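Local atomic coordinates of WA352 (Oryza sativa subsp. indica, PDB entry 5ZT3), a protein that is a mitochondrial protein associated with cytoplasmic male sterility in rice. Residues 27-32 / 57-62; 64-69 / 77-82. All coordinates share one frame; numbering follows the deposited sequence.

Overall arrangement
This chain is the part of WA352 that carries the DUF8018 family region, folded as an all-helical monomer. From the N terminus, the chain enters helix 29-37, turns, and runs into the long helix 45-72. Interaction 1 closes this loop by setting the start of the first helix against residues 57-62, with 24 residues in between. Further along the same long helix, residues 64-69 meet the short helix 78-81 in interaction 2, which closes a much tighter return of seven residues. The two contacts follow in series, neither nested nor crossed. Their centres lie about 12 Å apart, and both use helix 45-72, which is thereby tied to both shorter helices.

Interaction 1: residues 27-32 / 57-62; sequences DSVQSI and DLFELK
The carboxylate of Asp27 meets Lys62, and the backbone carbonyl of Asp27 meets Phe59. Asp27 OD2 takes a hydrogen bond from Lys62 NZ at 2.9 Å, nearly along the C-O axis, as part of a salt bridge. The lysine is extended beyond CG, and its NZ is also bridged to Glu95; Asp27 OD1 pairs with Arg35 and Arg84, so both ends of this buried bridge have further charged partners. The backbone O of Asp27 comes obliquely to the Phe59 ring, 3.3 Å from CE1. At Ser28 the chain turns into helix 29-37 through a capping box: Ser31 N gives to Ser28 OG over 3.0 Å, and Ser28 N returns a nearly straight bond (173°) to Ser31 OG. The box thus caps the helix just where its first turn faces helix 45-72, and the Ser28-Val29 backbone of this capped turn lies against the aromatic ring. Val29 N stands 4.0 Å above the ring plane of Phe59, over its centre, with Ser28 C over the same face. Phe59 reaches this backbone with its CG anti to the backbone N (chi1 -174°). The side chains of Val29 and Phe59 cross at about a right angle, with Val29 CG2 3.6 Å from Phe59 CD2. An alanine in place of Phe59 would probably leave a gap beside the capped turn and strip Val29 CG2 and the Asp27 carbonyl of their ring contacts. Ile32, one turn on, lies at the ring's edge: its CD1 is 3.8 Å from Phe59 CD1 and also touches the phenylalanine CB. The Ile32 and Lys62 side chains meet tip to tip, while the other branch of Ile32, CG2, packs on Leu58 CD1 at 3.9 Å.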
# COMPACT_ATOMS: atom_id res chain seq x y z
N ASP A 27 6.38 -3.65 2.03
CA ASP A 27 6.66 -3.01 0.75
C ASP A 27 7.70 -1.91 0.93
O ASP A 27 7.94 -1.42 2.03
CB ASP A 27 5.41 -2.37 0.12
CG ASP A 27 4.65 -3.32 -0.77
OD1 ASP A 27 5.09 -4.48 -0.93
OD2 ASP A 27 3.62 -2.90 -1.34
N SER A 28 8.30 -1.53 -0.19
CA SER A 28 9.14 -0.34 -0.28
C SER A 28 8.77 0.37 -1.57
O SER A 28 8.07 -0.18 -2.42
CB SER A 28 10.62 -0.73 -0.31
OG SER A 28 10.87 -1.54 -1.46
N VAL A 29 9.26 1.60 -1.73
CA VAL A 29 9.12 2.27 -3.02
C VAL A 29 9.65 1.38 -4.14
O VAL A 29 9.00 1.21 -5.18
CB VAL A 29 9.83 3.64 -3.00
CG1 VAL A 29 9.82 4.26 -4.40
CG2 VAL A 29 9.18 4.57 -1.99
N GLN A 30 10.82 0.77 -3.92
CA GLN A 30 11.43 -0.04 -4.97
C GLN A 30 10.58 -1.26 -5.30
O GLN A 30 10.44 -1.63 -6.48
CB GLN A 30 12.84 -0.44 -4.58
CG GLN A 30 13.87 0.66 -4.79
CD GLN A 30 15.25 0.25 -4.33
OE1 GLN A 30 15.41 -0.64 -3.50
NE2 GLN A 30 16.27 0.90 -4.88
N SER A 31 10.01 -1.92 -4.29
CA SER A 31 9.23 -3.11 -4.58
C SER A 31 7.94 -2.76 -5.31
O SER A 31 7.51 -3.49 -6.21
CB SER A 31 8.97 -3.94 -3.32
OG SER A 31 8.00 -3.35 -2.48
N ILE A 32 7.33 -1.61 -4.98
CA ILE A 32 6.15 -1.16 -5.72
C ILE A 32 6.53 -0.80 -7.14
O ILE A 32 5.81 -1.13 -8.09
CB ILE A 32 5.47 0.00 -4.98
CG1 ILE A 32 4.93 -0.47 -3.64
CG2 ILE A 32 4.38 0.63 -5.84
CD1 ILE A 32 4.55 0.67 -2.70
N ASP A 57 4.23 7.86 -4.72
CA ASP A 57 2.91 8.33 -4.30
C ASP A 57 2.12 7.20 -3.66
O ASP A 57 1.47 7.40 -2.62
CB ASP A 57 2.14 8.88 -5.50
CG ASP A 57 2.65 10.24 -5.97
OD1 ASP A 57 3.51 10.84 -5.28
OD2 ASP A 57 2.17 10.71 -7.02
N LEU A 58 2.17 6.01 -4.25
CA LEU A 58 1.46 4.87 -3.68
C LEU A 58 2.01 4.52 -2.30
O LEU A 58 1.25 4.30 -1.35
CB LEU A 58 1.55 3.67 -4.62
CG LEU A 58 0.74 3.72 -5.91
CD1 LEU A 58 1.17 2.56 -6.80
CD2 LEU A 58 -0.75 3.69 -5.65
N PHE A 59 3.34 4.49 -2.17
CA PHE A 59 3.95 4.05 -0.92
C PHE A 59 3.58 4.98 0.22
O PHE A 59 3.23 4.53 1.32
CB PHE A 59 5.46 3.96 -1.06
CG PHE A 59 6.16 3.39 0.15
CD1 PHE A 59 5.96 2.07 0.51
CD2 PHE A 59 7.02 4.16 0.90
CE1 PHE A 59 6.60 1.53 1.62
CE2 PHE A 59 7.67 3.63 2.01
CZ PHE A 59 7.47 2.31 2.35
N GLU A 60 3.67 6.29 -0.01
CA GLU A 60 3.36 7.24 1.05
C GLU A 60 1.94 7.05 1.55
O GLU A 60 1.68 7.09 2.76
CB GLU A 60 3.58 8.67 0.55
CG GLU A 60 3.24 9.73 1.59
CD GLU A 60 3.98 11.04 1.35
OE1 GLU A 60 4.27 11.34 0.18
OE2 GLU A 60 4.26 11.75 2.34
N LEU A 61 0.99 6.83 0.64
CA LEU A 61 -0.39 6.61 1.04
C LEU A 61 -0.56 5.28 1.76
O LEU A 61 -1.27 5.19 2.77
CB LEU A 61 -1.31 6.66 -0.18
CG LEU A 61 -2.07 7.95 -0.43
CD1 LEU A 61 -2.91 7.78 -1.64
CD2 LEU A 61 -2.93 8.30 0.76
N LYS A 62 0.05 4.22 1.23
CA LYS A 62 -0.04 2.92 1.89
C LYS A 62 0.47 3.00 3.32
O LYS A 62 -0.13 2.43 4.23
CB LYS A 62 0.78 1.89 1.15
CG LYS A 62 0.20 1.42 -0.15
CD LYS A 62 1.01 0.23 -0.62
CE LYS A 62 0.70 -0.10 -2.04
NZ LYS A 62 1.36 -1.38 -2.41

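Interaction 2: residues 64-69 / 77-82; sequences EIIRKM and DWMGWG
Met69 lies against the indole of Trp78, where the short helix 78-81 folds back onto helix 45-72 after a short loop. The pairing combines a CH-pi contact with a Met-aromatic one. Met69 CB sits over the five-membered ring, 3.6 Å from its centroid and 17° off the normal. CG moves on across the same system, 4.0 Å from Trp78 CZ2. SD stands obliquely to the six-membered ring, 5.1 Å from its centroid. The bend at chi3 (-59°) then turns CE back to the indole, 3.6 Å from Trp78 CZ2, so the chain touches the ring at both its root and its tip. Elsewhere, Phe118 and Leu121 pack on Met69, and Trp78 NE1 is hydrogen-bonded to His73, which should limit rotation of the indole. Ile66 meets both Trp78 and Gly82. Its CG1 lies at the indole edge near the ring plane, its CG2 is 3.3 Å from Trp78 O, and its CD1 packs on the carbonyl carbon of Gly82. Gly82 suits this spot: a beta carbon there would crowd Ile66 CG1 and clash with Trp78 O. Asp77 N-caps the short helix, its OD1 accepting a weak bond from Gly80 N. At the more exposed border, the bent side chain of Met79 brings its end to helix 45-72, with SD 3.9 Å from Ile66 CG2 and CE at the edge of the Arg67 guanidinium, in its plane, 3.9 Å from Arg67 NH2.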
# COMPACT_ATOMS: atom_id res chain seq x y z
N GLU A 64 0.48 5.56 5.33
CA GLU A 64 -0.50 6.23 6.19
C GLU A 64 -1.63 5.28 6.57
O GLU A 64 -2.07 5.26 7.73
CB GLU A 64 -1.04 7.48 5.51
CG GLU A 64 -0.01 8.60 5.40
CD GLU A 64 0.72 8.85 6.72
OE1 GLU A 64 0.03 8.99 7.75
OE2 GLU A 64 1.97 8.87 6.71
N ILE A 65 -2.10 4.48 5.62
CA ILE A 65 -3.17 3.52 5.91
C ILE A 65 -2.68 2.45 6.88
O ILE A 65 -3.37 2.09 7.84
CB ILE A 65 -3.70 2.90 4.61
CG1 ILE A 65 -4.43 3.94 3.76
CG2 ILE A 65 -4.61 1.72 4.89
CD1 ILE A 65 -4.66 3.50 2.32
N ILE A 66 -1.48 1.92 6.62
CA ILE A 66 -0.93 0.85 7.44
C ILE A 66 -0.73 1.32 8.88
O ILE A 66 -1.07 0.60 9.83
CB ILE A 66 0.38 0.34 6.81
CG1 ILE A 66 0.07 -0.44 5.53
CG2 ILE A 66 1.18 -0.50 7.79
CD1 ILE A 66 1.30 -0.64 4.64
N ARG A 67 -0.19 2.52 9.07
CA ARG A 67 0.02 3.03 10.42
C ARG A 67 -1.31 3.25 11.12
O ARG A 67 -1.44 2.97 12.32
CB ARG A 67 0.87 4.29 10.38
CG ARG A 67 2.36 3.97 10.17
CD ARG A 67 3.24 5.22 10.15
NE ARG A 67 3.55 5.72 11.49
CZ ARG A 67 4.23 5.06 12.42
NH1 ARG A 67 4.45 5.62 13.61
NH2 ARG A 67 4.71 3.84 12.19
N LYS A 68 -2.32 3.75 10.41
CA LYS A 68 -3.64 3.91 11.00
C LYS A 68 -4.21 2.56 11.43
O LYS A 68 -4.70 2.39 12.56
CB LYS A 68 -4.57 4.58 9.99
CG LYS A 68 -5.99 4.81 10.47
CD LYS A 68 -6.03 5.88 11.55
CE LYS A 68 -7.42 6.47 11.68
NZ LYS A 68 -7.49 7.55 12.70
N MET A 69 -4.16 1.57 10.53
CA MET A 69 -4.72 0.26 10.84
C MET A 69 -3.94 -0.44 11.95
O MET A 69 -4.52 -1.24 12.69
CB MET A 69 -4.73 -0.63 9.59
CG MET A 69 -5.79 -0.26 8.56
SD MET A 69 -7.47 -0.37 9.20
CE MET A 69 -7.56 -2.10 9.68
N ASP A 77 -1.04 -7.99 11.75
CA ASP A 77 0.38 -7.69 11.55
C ASP A 77 0.51 -6.64 10.44
O ASP A 77 0.97 -6.90 9.33
CB ASP A 77 1.18 -8.95 11.27
CG ASP A 77 2.67 -8.72 11.38
OD1 ASP A 77 3.10 -7.55 11.53
OD2 ASP A 77 3.43 -9.71 11.29
N TRP A 78 0.11 -5.42 10.80
CA TRP A 78 0.07 -4.31 9.85
C TRP A 78 1.48 -3.84 9.47
O TRP A 78 1.80 -3.69 8.28
CB TRP A 78 -0.82 -3.19 10.39
CG TRP A 78 -2.23 -3.59 10.16
CD1 TRP A 78 -3.12 -4.13 11.05
CD2 TRP A 78 -2.89 -3.56 8.90
NE1 TRP A 78 -4.30 -4.43 10.41
CE2 TRP A 78 -4.18 -4.08 9.09
CE3 TRP A 78 -2.52 -3.11 7.63
CZ2 TRP A 78 -5.09 -4.20 8.04
CZ3 TRP A 78 -3.42 -3.23 6.59
CH2 TRP A 78 -4.69 -3.77 6.80
N MET A 79 2.35 -3.65 10.47
CA MET A 79 3.70 -3.20 10.15
C MET A 79 4.52 -4.26 9.42
O MET A 79 5.46 -3.90 8.71
CB MET A 79 4.42 -2.71 11.41
CG MET A 79 3.78 -1.48 12.05
SD MET A 79 3.59 -0.10 10.89
CE MET A 79 5.28 0.37 10.61
N GLY A 80 4.18 -5.54 9.55
CA GLY A 80 4.92 -6.56 8.86
C GLY A 80 4.36 -6.93 7.50
O GLY A 80 5.13 -7.17 6.56
N TRP A 81 3.03 -6.97 7.37
CA TRP A 81 2.38 -7.52 6.19
C TRP A 81 1.25 -6.65 5.67
O TRP A 81 0.54 -7.08 4.75
CB TRP A 81 1.85 -8.93 6.50
CG TRP A 81 2.92 -9.93 6.81
CD1 TRP A 81 3.31 -10.37 8.04
CD2 TRP A 81 3.74 -10.61 5.86
NE1 TRP A 81 4.32 -11.29 7.91
CE2 TRP A 81 4.60 -11.45 6.58
CE3 TRP A 81 3.82 -10.60 4.47
CZ2 TRP A 81 5.54 -12.27 5.96
CZ3 TRP A 81 4.76 -11.41 3.85
CH2 TRP A 81 5.60 -12.24 4.60
N GLY A 82 1.09 -5.44 6.19
CA GLY A 82 -0.05 -4.62 5.83
C GLY A 82 -0.14 -4.28 4.35
O GLY A 82 -1.24 -4.13 3.82